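Local coordinates for protein metallo-beta-lactamase 1 (Acinetobacter baumannii, PDB 5MMD) that probably hydrolyses beta-lactam antibiotics to substituted beta-amino acids with the help of zinc, as a class B metallo-beta-lactamase linked to antibiotic resistance, at residues D128-V133 against V147-S152; G16-K21 against V38-G43; Y69-S74 against K93-Y98; R162-S167 against L210-V215. One frame throughout, in Å; residues are numbered along the deposited sequence.

Contact 1: residues D128-V133 against V147-S152; sequences DGFLEV and VWIPSS
Glu132 and Trp148 form the hydrogen-bonded pair of an antiparallel hairpin, strands 131-134 and 146-149. Trp148 N bonds to Glu132 O at 2.6 Å, and Glu132 N bonds back to Trp148 O at 2.8 Å. Both bonds are nearly straight. The tight side is apolar. Leu131 and Ile149 lie side by side and point the same way, with Leu131 CD2 4.0 Å from Ile149 CG1. Val147 CG1 meets Leu131 CB at 4.1 Å. Val39, Phe46 and Ile48 of the other sheet pack on this side. On the other face Trp148 is buried against Tyr191, while Glu132 is partly exposed. The Glu132 chain is extended beyond CG (chi2 -178°) and runs beside the indole. Its OE1 comes to 3.4 Å from Trp148 CD1, at the ring edge. Pro150 CG comes to 3.9 Å from Glu132 CD. At the open end a water donates to Phe130 O and is hydrogen-bonded to Ser151 OG. It sits over the centre of the Phe130 ring, 3.3 Å above its plane. Phe130 and Leu131 form a classic beta bulge against strand 123-126. Backbone bonds and buried aliphatic carbons thus hold the hairpin; a water and packing of Phe130 on Ile149 join its partly exposed end.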
loop_
_atom_site.group_PDB
_atom_site.type_symbol
_atom_site.label_atom_id
_atom_site.label_comp_id
_atom_site.label_asym_id
_atom_site.label_seq_id
_atom_site.Cartn_x
_atom_site.Cartn_y
_atom_site.Cartn_z
ATOM N N ASP A 128 -13.389 -10.365 7.029
ATOM C CA ASP A 128 -13.795 -11.786 6.940
ATOM C C ASP A 128 -12.945 -12.555 5.944
ATOM O O ASP A 128 -13.442 -13.439 5.197
ATOM C CB ASP A 128 -15.249 -11.921 6.549
ATOM C CG ASP A 128 -16.179 -11.253 7.522
ATOM O OD1 ASP A 128 -15.846 -11.137 8.712
ATOM O OD2 ASP A 128 -17.286 -10.873 7.101
ATOM N N GLY A 129 -11.661 -12.219 5.947
ATOM C CA GLY A 129 -10.670 -12.948 5.186
ATOM C C GLY A 129 -10.657 -12.535 3.722
ATOM O O GLY A 129 -9.907 -13.082 2.926
ATOM N N PHE A 130 -11.456 -11.538 3.370
ATOM C CA PHE A 130 -11.436 -11.034 1.983
ATOM C C PHE A 130 -10.077 -10.413 1.660
ATOM O O PHE A 130 -9.643 -10.460 0.500
ATOM C CB PHE A 130 -12.563 -10.023 1.750
ATOM C CG PHE A 130 -12.987 -9.902 0.304
ATOM C CD1 PHE A 130 -12.566 -8.833 -0.468
ATOM C CD2 PHE A 130 -13.802 -10.859 -0.279
ATOM C CE1 PHE A 130 -12.947 -8.709 -1.786
ATOM C CE2 PHE A 130 -14.204 -10.730 -1.607
ATOM C CZ PHE A 130 -13.758 -9.663 -2.362
ATOM N N LEU A 131 -9.405 -9.843 2.663
ATOM C CA LEU A 131 -8.032 -9.341 2.497
ATOM C C LEU A 131 -7.069 -10.165 3.345
ATOM O O LEU A 131 -7.337 -10.428 4.532
ATOM C CB LEU A 131 -7.924 -7.866 2.884
ATOM C CG LEU A 131 -8.908 -6.916 2.209
ATOM C CD1 LEU A 131 -8.742 -5.506 2.814
ATOM C CD2 LEU A 131 -8.680 -6.877 0.676
ATOM N N GLU A 132 -5.967 -10.599 2.749
ATOM C CA GLU A 132 -4.940 -11.287 3.495
ATOM C C GLU A 132 -3.720 -10.385 3.433
ATOM O O GLU A 132 -3.313 -9.902 2.342
ATOM C CB GLU A 132 -4.647 -12.667 2.942
ATOM C CG GLU A 132 -5.898 -13.549 2.849
ATOM C CD GLU A 132 -5.607 -14.962 2.343
ATOM O OE1 GLU A 132 -4.541 -15.205 1.731
ATOM O OE2 GLU A 132 -6.428 -15.849 2.621
ATOM N N VAL A 133 -3.171 -10.137 4.612
ATOM C CA VAL A 133 -2.001 -9.267 4.782
ATOM C C VAL A 133 -0.788 -10.127 5.061
ATOM O O VAL A 133 -0.870 -11.113 5.782
ATOM C CB VAL A 133 -2.221 -8.260 5.896
ATOM C CG1 VAL A 133 -1.038 -7.247 5.996
ATOM C CG2 VAL A 133 -3.513 -7.538 5.690
ATOM N N VAL A 147 -0.771 -6.828 0.477
ATOM C CA VAL A 147 -2.143 -7.255 0.727
ATOM C C VAL A 147 -2.693 -7.998 -0.458
ATOM O O VAL A 147 -2.697 -7.476 -1.577
ATOM C CB VAL A 147 -3.041 -6.063 1.040
ATOM C CG1 VAL A 147 -4.424 -6.514 1.352
ATOM C CG2 VAL A 147 -2.456 -5.227 2.208
ATOM N N TRP A 148 -3.159 -9.209 -0.188
ATOM C CA TRP A 148 -3.618 -10.158 -1.189
ATOM C C TRP A 148 -5.117 -10.240 -1.140
ATOM O O TRP A 148 -5.711 -10.333 -0.055
ATOM C CB TRP A 148 -2.997 -11.503 -0.930
ATOM C CG TRP A 148 -3.397 -12.674 -1.777
ATOM C CD1 TRP A 148 -4.017 -13.816 -1.333
ATOM C CD2 TRP A 148 -3.133 -12.882 -3.177
ATOM N NE1 TRP A 148 -4.161 -14.717 -2.364
ATOM C CE2 TRP A 148 -3.642 -14.165 -3.510
ATOM C CE3 TRP A 148 -2.525 -12.119 -4.173
ATOM C CZ2 TRP A 148 -3.561 -14.696 -4.799
ATOM C CZ3 TRP A 148 -2.459 -12.647 -5.467
ATOM C CH2 TRP A 148 -2.950 -13.929 -5.755
ATOM N N ILE A 149 -5.726 -10.182 -2.325
ATOM C CA ILE A 149 -7.153 -10.371 -2.462
ATOM C C ILE A 149 -7.379 -11.737 -3.119
ATOM O O ILE A 149 -7.328 -11.848 -4.343
ATOM C CB ILE A 149 -7.792 -9.282 -3.307
ATOM C CG1 ILE A 149 -7.194 -7.921 -2.936
ATOM C CG2 ILE A 149 -9.327 -9.320 -3.143
ATOM C CD1 ILE A 149 -7.781 -6.788 -3.716
ATOM N N PRO A 150 -7.618 -12.769 -2.309
ATOM C CA PRO A 150 -7.536 -14.123 -2.878
ATOM C C PRO A 150 -8.625 -14.374 -3.919
ATOM O O PRO A 150 -8.454 -15.103 -4.908
ATOM C CB PRO A 150 -7.679 -15.030 -1.644
ATOM C CG PRO A 150 -8.152 -14.169 -0.533
ATOM C CD PRO A 150 -7.769 -12.780 -0.843
ATOM N N SER A 151 -9.754 -13.717 -3.726
ATOM C CA SER A 151 -10.866 -13.990 -4.590
ATOM C C SER A 151 -10.621 -13.501 -6.023
ATOM O O SER A 151 -11.096 -14.146 -6.965
ATOM C CB SER A 151 -12.128 -13.363 -4.031
ATOM O OG SER A 151 -11.905 -11.991 -3.848
ATOM N N SER A 152 -9.901 -12.393 -6.199
ATOM C CA SER A 152 -9.585 -11.910 -7.540
ATOM C C SER A 152 -8.098 -12.062 -7.901
ATOM O O SER A 152 -7.686 -11.641 -8.976
ATOM C CB SER A 152 -10.026 -10.447 -7.702
ATOM O OG SER A 152 -9.666 -9.702 -6.549
HETATM O O HOH W 1 -10.920 -12.065 -1.539
#

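Contact 2: residues G16-K21 against V38-G43; sequences GVFLHK and VVISGG
Phe18 and Val38 face each other as a hydrogen-bonded pair of the antiparallel strands 17-26 and 32-41. Phe18 N bonds to Val38 O at 2.8 Å, and Val38 N bonds to Phe18 O at 2.7 Å. A third bond runs from Ile40 N to Gly16 O. The side chains of Phe18, His20, Val38 and Ile40 share one face. Phe18 CG lies anti to the carbonyl carbon, beside the backbone N (chi1 -58°). Ile40 CG1 lies at the edge of the Phe18 ring, in its plane, 3.9 Å from Phe18 CE1, and the two side chains cross obliquely. Further back, Phe18 CB packs on Val38 CB at 4.2 Å. His20 crosses Val38 at about a right angle, with His20 CD2 4.1 Å from Val38 CG2. The imidazole CG sits between the backbone N and the carbonyl carbon (chi1 66°), the crowded position. Its NE2 makes a weak hydrogen bond to Asp49 O. Helix 54-66 packs on this face: Trp63 meets Phe18 edge-to-face, and Leu60 and Ile64 touch Val38. Beside Gly16 a water donates to both Gly16 O and Ile40 O. The two segments are the base of the beta hairpin near the edge of the seven-stranded sheet. In class B1 metallo-beta-lactamases the tip of this hairpin is the loop that borders the active site.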
loop_
_atom_site.group_PDB
_atom_site.type_symbol
_atom_site.label_atom_id
_atom_site.label_comp_id
_atom_site.label_asym_id
_atom_site.label_seq_id
_atom_site.Cartn_x
_atom_site.Cartn_y
_atom_site.Cartn_z
ATOM N N GLY A 16 -15.466 -4.487 -8.251
ATOM C CA GLY A 16 -15.310 -4.131 -6.848
ATOM C C GLY A 16 -13.899 -3.875 -6.370
ATOM O O GLY A 16 -13.621 -3.983 -5.177
ATOM N N VAL A 17 -13.014 -3.480 -7.278
ATOM C CA VAL A 17 -11.680 -3.111 -6.879
ATOM C C VAL A 17 -11.325 -1.848 -7.617
ATOM O O VAL A 17 -11.345 -1.823 -8.845
ATOM C CB VAL A 17 -10.661 -4.195 -7.179
ATOM C CG1 VAL A 17 -9.302 -3.748 -6.698
ATOM C CG2 VAL A 17 -11.075 -5.493 -6.552
ATOM N N PHE A 18 -11.027 -0.814 -6.845
ATOM C CA PHE A 18 -10.754 0.524 -7.368
ATOM C C PHE A 18 -9.370 1.009 -6.999
ATOM O O PHE A 18 -8.989 0.926 -5.836
ATOM C CB PHE A 18 -11.782 1.506 -6.828
ATOM C CG PHE A 18 -13.188 1.130 -7.171
ATOM C CD1 PHE A 18 -13.925 0.328 -6.298
ATOM C CD2 PHE A 18 -13.755 1.532 -8.374
ATOM C CE1 PHE A 18 -15.240 -0.042 -6.612
ATOM C CE2 PHE A 18 -15.089 1.174 -8.702
ATOM C CZ PHE A 18 -15.823 0.382 -7.822
ATOM N N LEU A 19 -8.613 1.501 -7.978
ATOM C CA LEU A 19 -7.319 2.128 -7.707
ATOM C C LEU A 19 -7.529 3.607 -7.411
ATOM O O LEU A 19 -8.173 4.319 -8.197
ATOM C CB LEU A 19 -6.396 1.952 -8.896
ATOM C CG LEU A 19 -5.058 2.686 -8.929
ATOM C CD1 LEU A 19 -4.035 1.936 -8.177
ATOM C CD2 LEU A 19 -4.607 2.849 -10.355
ATOM N N HIS A 20 -6.990 4.093 -6.296
ATOM C CA HIS A 20 -7.060 5.518 -6.026
ATOM C C HIS A 20 -5.632 6.103 -6.136
ATOM O O HIS A 20 -4.636 5.454 -5.783
ATOM C CB HIS A 20 -7.734 5.807 -4.677
ATOM C CG HIS A 20 -6.984 5.325 -3.464
ATOM N ND1 HIS A 20 -5.992 6.071 -2.853
ATOM C CD2 HIS A 20 -7.145 4.219 -2.698
ATOM C CE1 HIS A 20 -5.516 5.408 -1.819
ATOM N NE2 HIS A 20 -6.235 4.295 -1.672
ATOM N N LYS A 21 -5.548 7.305 -6.675
ATOM C CA LYS A 21 -4.266 7.890 -6.985
ATOM C C LYS A 21 -4.300 9.289 -6.487
ATOM O O LYS A 21 -5.252 10.016 -6.754
ATOM C CB LYS A 21 -4.007 7.810 -8.480
ATOM C CG LYS A 21 -2.600 8.176 -8.893
ATOM C CD LYS A 21 -2.445 8.113 -10.438
ATOM C CE LYS A 21 -2.743 6.751 -11.013
ATOM N NZ LYS A 21 -1.743 5.682 -10.629
ATOM N N VAL A 38 -9.406 0.660 -3.141
ATOM C CA VAL A 38 -10.628 0.479 -2.400
ATOM C C VAL A 38 -11.161 -0.890 -2.856
ATOM O O VAL A 38 -11.355 -1.153 -4.058
ATOM C CB VAL A 38 -11.665 1.609 -2.650
ATOM C CG1 VAL A 38 -12.916 1.394 -1.792
ATOM C CG2 VAL A 38 -11.071 2.949 -2.399
ATOM N N VAL A 39 -11.387 -1.768 -1.886
ATOM C CA VAL A 39 -11.869 -3.111 -2.160
ATOM C C VAL A 39 -13.254 -3.337 -1.541
ATOM O O VAL A 39 -13.488 -3.056 -0.366
ATOM C CB VAL A 39 -10.896 -4.143 -1.617
ATOM C CG1 VAL A 39 -11.394 -5.540 -1.889
ATOM C CG2 VAL A 39 -9.503 -3.911 -2.165
ATOM N N ILE A 40 -14.154 -3.873 -2.344
ATOM C CA ILE A 40 -15.521 -4.115 -1.933
ATOM C C ILE A 40 -15.853 -5.582 -1.785
ATOM O O ILE A 40 -15.562 -6.388 -2.668
ATOM C CB ILE A 40 -16.513 -3.550 -2.941
ATOM C CG1 ILE A 40 -16.096 -2.176 -3.420
ATOM C CG2 ILE A 40 -17.960 -3.583 -2.365
ATOM C CD1 ILE A 40 -16.038 -1.163 -2.396
ATOM N N SER A 41 -16.540 -5.892 -0.683
ATOM C CA SER A 41 -17.140 -7.186 -0.462
ATOM C C SER A 41 -18.496 -7.002 0.246
ATOM O O SER A 41 -18.575 -6.405 1.316
ATOM C CB SER A 41 -16.220 -8.066 0.368
ATOM O OG SER A 41 -16.787 -9.343 0.584
ATOM N N GLY A 42 -19.567 -7.476 -0.388
ATOM C CA GLY A 42 -20.882 -7.442 0.239
ATOM C C GLY A 42 -21.293 -6.040 0.629
ATOM O O GLY A 42 -21.871 -5.818 1.680
ATOM N N GLY A 43 -20.966 -5.072 -0.206
ATOM C CA GLY A 43 -21.368 -3.706 0.053
ATOM C C GLY A 43 -20.421 -2.958 0.971
ATOM O O GLY A 43 -20.531 -1.732 1.079
HETATM O O HOH W 2 -13.416 -6.915 -4.522
#

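Contact 3: residues Y69-S74 against K93-Y98; sequences YELAGS and KSITTY
Ser74 O takes the shortest polar bond here, 2.7 Å from Tyr98 N. The bond is bent, with 143° at the hydrogen, and the donor is tilted from the carbonyl plane. Two weaker contacts crowd the same oxygen. Thr97 CA is 3.4 Å from Ser74 O, a CA-H...O contact, and Tyr98 CD2 brings the ring edge to 3.1 Å from it. Ser74 N bonds in turn to Thr96 O at 2.9 Å, so Ser74 and Thr97 form a parallel bridge. The backbones run close at Gly73, whose CA is 3.1 Å from Thr96 O. Ser74 OG packs against Thr97 CG2 and reaches Tyr98 O through a water. Thr97 OG1 turns to Asn91 OD1 and Arg116 N. A second water links Ala72 O to Thr96 N. On the apolar side Leu71 and Ile95 cross at about a right angle. Leu71 CD2 is only 3.5 Å from Ile95 CD1, tighter than usual packing. The segments lie on the two parallel strands of a beta-alpha-beta crossover through helices 81-84 and 87-92. Direct backbone bonds join the segments at Ser74; a water and the close Leu71-Ile95 methyl contact join them before that.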
loop_
_atom_site.group_PDB
_atom_site.type_symbol
_atom_site.label_atom_id
_atom_site.label_comp_id
_atom_site.label_asym_id
_atom_site.label_seq_id
_atom_site.Cartn_x
_atom_site.Cartn_y
_atom_site.Cartn_z
ATOM N N TYR A 69 -21.582 2.608 -0.685
ATOM C CA TYR A 69 -20.865 1.548 0.020
ATOM C C TYR A 69 -20.785 1.875 1.513
ATOM O O TYR A 69 -20.777 3.044 1.907
ATOM C CB TYR A 69 -19.464 1.375 -0.525
ATOM C CG TYR A 69 -19.353 0.821 -1.935
ATOM C CD1 TYR A 69 -20.065 -0.309 -2.334
ATOM C CD2 TYR A 69 -18.494 1.427 -2.867
ATOM C CE1 TYR A 69 -19.955 -0.798 -3.628
ATOM C CE2 TYR A 69 -18.372 0.942 -4.151
ATOM C CZ TYR A 69 -19.105 -0.173 -4.527
ATOM O OH TYR A 69 -18.982 -0.686 -5.789
ATOM N N GLU A 70 -20.688 0.835 2.326
ATOM C CA GLU A 70 -20.433 0.979 3.759
ATOM C C GLU A 70 -18.915 0.997 3.996
ATOM O O GLU A 70 -18.196 0.130 3.527
ATOM C CB GLU A 70 -21.129 -0.169 4.507
ATOM C CG GLU A 70 -20.996 -0.118 6.005
ATOM C CD GLU A 70 -21.867 -1.134 6.726
ATOM O OE1 GLU A 70 -22.609 -1.922 6.081
ATOM O OE2 GLU A 70 -21.832 -1.123 7.972
ATOM N N LEU A 71 -18.399 2.004 4.674
ATOM C CA LEU A 71 -16.938 2.026 4.890
ATOM C C LEU A 71 -16.595 1.214 6.111
ATOM O O LEU A 71 -17.097 1.487 7.177
ATOM C CB LEU A 71 -16.426 3.449 5.040
ATOM C CG LEU A 71 -14.921 3.606 5.235
ATOM C CD1 LEU A 71 -14.085 2.788 4.225
ATOM C CD2 LEU A 71 -14.601 5.082 5.103
ATOM N N ALA A 72 -15.722 0.232 5.942
ATOM C CA ALA A 72 -15.379 -0.706 6.998
ATOM C C ALA A 72 -14.079 -0.339 7.736
ATOM O O ALA A 72 -13.932 -0.619 8.920
ATOM C CB ALA A 72 -15.260 -2.086 6.418
ATOM N N GLY A 73 -13.152 0.309 7.046
ATOM C CA GLY A 73 -11.851 0.616 7.623
ATOM C C GLY A 73 -10.732 0.850 6.613
ATOM O O GLY A 73 -10.923 0.787 5.400
ATOM N N SER A 74 -9.544 1.099 7.134
ATOM C CA SER A 74 -8.361 1.272 6.291
ATOM C C SER A 74 -7.186 0.517 6.891
ATOM O O SER A 74 -7.089 0.366 8.120
ATOM C CB SER A 74 -8.012 2.758 6.134
ATOM O OG SER A 74 -7.471 3.255 7.339
ATOM N N LYS A 93 -13.006 10.369 12.514
ATOM C CA LYS A 93 -14.348 10.022 12.057
ATOM C C LYS A 93 -14.766 8.657 12.589
ATOM O O LYS A 93 -15.797 8.116 12.198
ATOM C CB LYS A 93 -14.409 10.042 10.526
ATOM C CG LYS A 93 -13.958 11.347 9.888
ATOM C CD LYS A 93 -14.680 12.575 10.438
ATOM C CE LYS A 93 -15.921 12.938 9.633
ATOM N NZ LYS A 93 -16.617 14.139 10.229
ATOM N N SER A 94 -13.953 8.138 13.508
ATOM C CA SER A 94 -14.075 6.783 14.049
ATOM C C SER A 94 -14.250 5.715 12.963
ATOM O O SER A 94 -14.939 4.721 13.145
ATOM C CB SER A 94 -15.209 6.721 15.052
ATOM O OG SER A 94 -14.819 7.438 16.191
ATOM N N ILE A 95 -13.571 5.931 11.845
ATOM C CA ILE A 95 -13.316 4.884 10.878
ATOM C C ILE A 95 -12.076 4.096 11.302
ATOM O O ILE A 95 -10.982 4.646 11.331
ATOM C CB ILE A 95 -13.077 5.475 9.487
ATOM C CG1 ILE A 95 -14.321 6.261 9.051
ATOM C CG2 ILE A 95 -12.740 4.393 8.504
ATOM C CD1 ILE A 95 -14.094 7.121 7.861
ATOM N N THR A 96 -12.228 2.811 11.604
ATOM C CA THR A 96 -11.094 2.007 12.065
ATOM C C THR A 96 -9.899 1.962 11.095
ATOM O O THR A 96 -10.007 1.567 9.939
ATOM C CB THR A 96 -11.531 0.570 12.370
ATOM O OG1 THR A 96 -12.648 0.622 13.243
ATOM C CG2 THR A 96 -10.430 -0.186 13.044
ATOM N N THR A 97 -8.755 2.376 11.613
ATOM C CA THR A 97 -7.492 2.336 10.918
ATOM C C THR A 97 -6.657 1.183 11.456
ATOM O O THR A 97 -6.634 0.908 12.667
ATOM C CB THR A 97 -6.727 3.661 11.079
ATOM O OG1 THR A 97 -6.610 3.972 12.473
ATOM C CG2 THR A 97 -7.483 4.771 10.415
ATOM N N TYR A 98 -6.010 0.488 10.546
ATOM C CA TYR A 98 -5.128 -0.619 10.876
ATOM C C TYR A 98 -3.701 -0.357 10.387
ATOM O O TYR A 98 -3.493 0.245 9.350
ATOM C CB TYR A 98 -5.588 -1.934 10.243
ATOM C CG TYR A 98 -6.955 -2.409 10.620
ATOM C CD1 TYR A 98 -7.116 -3.422 11.539
ATOM C CD2 TYR A 98 -8.089 -1.884 10.027
ATOM C CE1 TYR A 98 -8.379 -3.870 11.900
ATOM C CE2 TYR A 98 -9.354 -2.332 10.371
ATOM C CZ TYR A 98 -9.492 -3.333 11.269
ATOM O OH TYR A 98 -10.758 -3.782 11.620
HETATM O O HOH W 3 -14.803 1.502 10.961
HETATM O O HOH W 4 -4.612 2.754 8.070
#

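Contact 4: residues R162-S167 against L210-V215; sequences RSLESS and LKHTKV. With ZN (zinc ion), chain D.
The loop 162-167, with a type I beta turn from Ser163 to Ser166, wraps against the first half of helix 208-223; the two backbones come closest, CA to CA, at Arg162 and Thr213. His212 binds a third zinc ion on the C-terminal helix of the metallo-beta-lactamase fold, apart from the two active-site zinc ions; the loop holds the other nitrogen of its ring. The His212 CG is anti to the backbone N (chi1 177°), and the ring passes from the helix to the turn. NE2 donates to Ser166 O at 2.7 Å. That oxygen lies only 4° out of the ring plane, although the angle at the hydrogen is a bent 131°. Leu164 CA lies over one face of the imidazole, 4.0 Å from the ring centroid, a CH-pi contact. The methyl Leu164 CD2 also presses on His212 CB at 3.4 Å. The turn is braced by a hydrogen bond between the hydroxyls Ser163 OG and Ser166 OG, 2.9 Å apart. Arg162 N donates to Thr213 OG1 at 2.9 Å. Thr213 OG1 is also hydrogen-bonded to Leu209 O, one turn back in the helix. The Arg162 chain bends at chi2 and chi3 and leads away, and its NE bonds to Gly168 O. It passes near His201 and Cys159 of the active site. With zinc on ND1, the NE2-H is probably polarised, which would strengthen its bond to Ser166 O. The zinc ion lies 2.1 Å from His212 ND1, and a water binds it at 2.5 Å.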
loop_
_atom_site.group_PDB
_atom_site.type_symbol
_atom_site.label_atom_id
_atom_site.label_comp_id
_atom_site.label_asym_id
_atom_site.label_seq_id
_atom_site.Cartn_x
_atom_site.Cartn_y
_atom_site.Cartn_z
ATOM N N ARG A 162 8.020 -2.345 -7.213
ATOM C CA ARG A 162 8.241 -1.301 -8.199
ATOM C C ARG A 162 7.503 -1.552 -9.504
ATOM O O ARG A 162 7.330 -2.694 -9.927
ATOM C CB ARG A 162 9.733 -1.178 -8.490
ATOM C CG ARG A 162 10.541 -0.841 -7.227
ATOM C CD ARG A 162 10.229 0.567 -6.711
ATOM N NE ARG A 162 10.768 1.580 -7.631
ATOM C CZ ARG A 162 10.470 2.875 -7.616
ATOM N NH1 ARG A 162 9.615 3.390 -6.719
ATOM N NH2 ARG A 162 11.066 3.662 -8.496
ATOM N N SER A 163 7.101 -0.456 -10.144
ATOM C CA SER A 163 6.446 -0.523 -11.438
ATOM C C SER A 163 7.419 -0.984 -12.514
ATOM O O SER A 163 8.653 -0.773 -12.419
ATOM C CB SER A 163 5.856 0.838 -11.808
ATOM O OG SER A 163 6.900 1.714 -12.133
ATOM N N LEU A 164 6.879 -1.622 -13.549
ATOM C CA LEU A 164 7.731 -2.141 -14.606
ATOM C C LEU A 164 8.512 -1.021 -15.300
ATOM O O LEU A 164 9.557 -1.287 -15.900
ATOM C CB LEU A 164 6.938 -2.902 -15.666
ATOM C CG LEU A 164 6.788 -4.416 -15.560
ATOM C CD1 LEU A 164 6.186 -4.883 -16.915
ATOM C CD2 LEU A 164 8.079 -5.148 -15.252
ATOM N N GLU A 165 7.996 0.207 -15.259
ATOM C CA GLU A 165 8.663 1.330 -15.942
ATOM C C GLU A 165 9.860 1.901 -15.150
ATOM O O GLU A 165 10.618 2.738 -15.656
ATOM C CB GLU A 165 7.652 2.459 -16.222
ATOM C CG GLU A 165 6.574 2.085 -17.224
ATOM C CD GLU A 165 5.510 1.089 -16.679
ATOM O OE1 GLU A 165 5.198 1.093 -15.457
ATOM O OE2 GLU A 165 4.984 0.316 -17.520
ATOM N N SER A 166 10.032 1.420 -13.931
ATOM C CA SER A 166 11.089 1.884 -13.049
ATOM C C SER A 166 12.349 1.083 -13.272
ATOM O O SER A 166 12.306 -0.143 -13.271
ATOM C CB SER A 166 10.655 1.759 -11.593
ATOM O OG SER A 166 9.546 2.593 -11.316
ATOM N N SER A 167 13.464 1.764 -13.504
ATOM C CA SER A 167 14.756 1.117 -13.637
ATOM C C SER A 167 15.436 0.871 -12.283
ATOM O O SER A 167 16.482 0.230 -12.214
ATOM C CB SER A 167 15.706 1.992 -14.489
ATOM O OG SER A 167 16.002 3.144 -13.705
ATOM N N LEU A 210 6.545 -8.502 -9.779
ATOM C CA LEU A 210 7.244 -9.199 -8.714
ATOM C C LEU A 210 8.662 -9.614 -9.141
ATOM O O LEU A 210 9.628 -9.409 -8.369
ATOM C CB LEU A 210 6.442 -10.417 -8.254
ATOM C CG LEU A 210 5.014 -10.143 -7.754
ATOM C CD1 LEU A 210 4.421 -11.394 -7.136
ATOM C CD2 LEU A 210 4.992 -8.971 -6.759
ATOM N N LYS A 211 8.778 -10.162 -10.353
ATOM C CA LYS A 211 10.067 -10.582 -10.907
ATOM C C LYS A 211 10.973 -9.364 -11.129
ATOM O O LYS A 211 12.149 -9.377 -10.777
ATOM C CB LYS A 211 9.901 -11.349 -12.220
ATOM C CG LYS A 211 9.138 -12.671 -12.109
ATOM C CD LYS A 211 9.180 -13.541 -13.384
ATOM N NZ LYS A 211 11.287 -12.895 -14.749
ATOM N N HIS A 212 10.395 -8.322 -11.714
ATOM C CA HIS A 212 11.083 -7.063 -11.967
ATOM C C HIS A 212 11.672 -6.492 -10.656
ATOM O O HIS A 212 12.825 -6.087 -10.595
ATOM C CB HIS A 212 10.097 -6.085 -12.635
ATOM C CG HIS A 212 10.655 -4.712 -12.885
ATOM N ND1 HIS A 212 11.707 -4.462 -13.738
ATOM C CD2 HIS A 212 10.305 -3.510 -12.371
ATOM C CE1 HIS A 212 11.967 -3.171 -13.752
ATOM N NE2 HIS A 212 11.136 -2.573 -12.916
ATOM N N THR A 213 10.870 -6.452 -9.599
ATOM C CA THR A 213 11.333 -5.904 -8.334
ATOM C C THR A 213 12.465 -6.755 -7.699
ATOM O O THR A 213 13.460 -6.200 -7.204
ATOM C CB THR A 213 10.182 -5.772 -7.339
ATOM O OG1 THR A 213 9.199 -4.859 -7.865
ATOM C CG2 THR A 213 10.697 -5.238 -6.009
ATOM N N LYS A 214 12.354 -8.077 -7.784
ATOM C CA LYS A 214 13.430 -8.938 -7.321
ATOM C C LYS A 214 14.749 -8.606 -8.026
ATOM O O LYS A 214 15.780 -8.528 -7.359
ATOM C CB LYS A 214 13.126 -10.422 -7.532
ATOM C CG LYS A 214 14.262 -11.327 -7.000
ATOM C CD LYS A 214 14.024 -12.831 -7.227
ATOM C CE LYS A 214 14.218 -13.277 -8.683
ATOM N NZ LYS A 214 15.651 -13.208 -9.176
ATOM N N VAL A 215 14.717 -8.477 -9.361
ATOM C CA VAL A 215 15.918 -8.155 -10.150
ATOM C C VAL A 215 16.509 -6.824 -9.726
ATOM O O VAL A 215 17.735 -6.726 -9.508
ATOM C CB VAL A 215 15.610 -8.125 -11.671
ATOM C CG1 VAL A 215 16.730 -7.445 -12.448
ATOM C CG2 VAL A 215 15.366 -9.525 -12.151
HETATM ZN ZN ZN D . 12.491 -5.654 -15.216
HETATM O O HOH W 5 12.669 -8.184 -15.114
#

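Contacts 2 and 3 belong to the same seven-stranded sheet, one antiparallel and one parallel, and meet where Gly43 O probably accepts a bond from Glu70 N. Contact 1 lies in the five-stranded sheet. It touches contact 2 through Phe130 and Ile149 against Val39, so this pair joins the two sheets of the sandwich. Contact 2 is buried; contacts 1, 3 and 4 are partly buried. The first three rest on backbone bonds and on apolar packing, aliphatic and aromatic, with a few waters. Contact 4 differs: a loop meets a helix through side-chain bonds, and the bonded histidine also holds a zinc ion. It stands apart from contact 3, with centres about 32 Å apart.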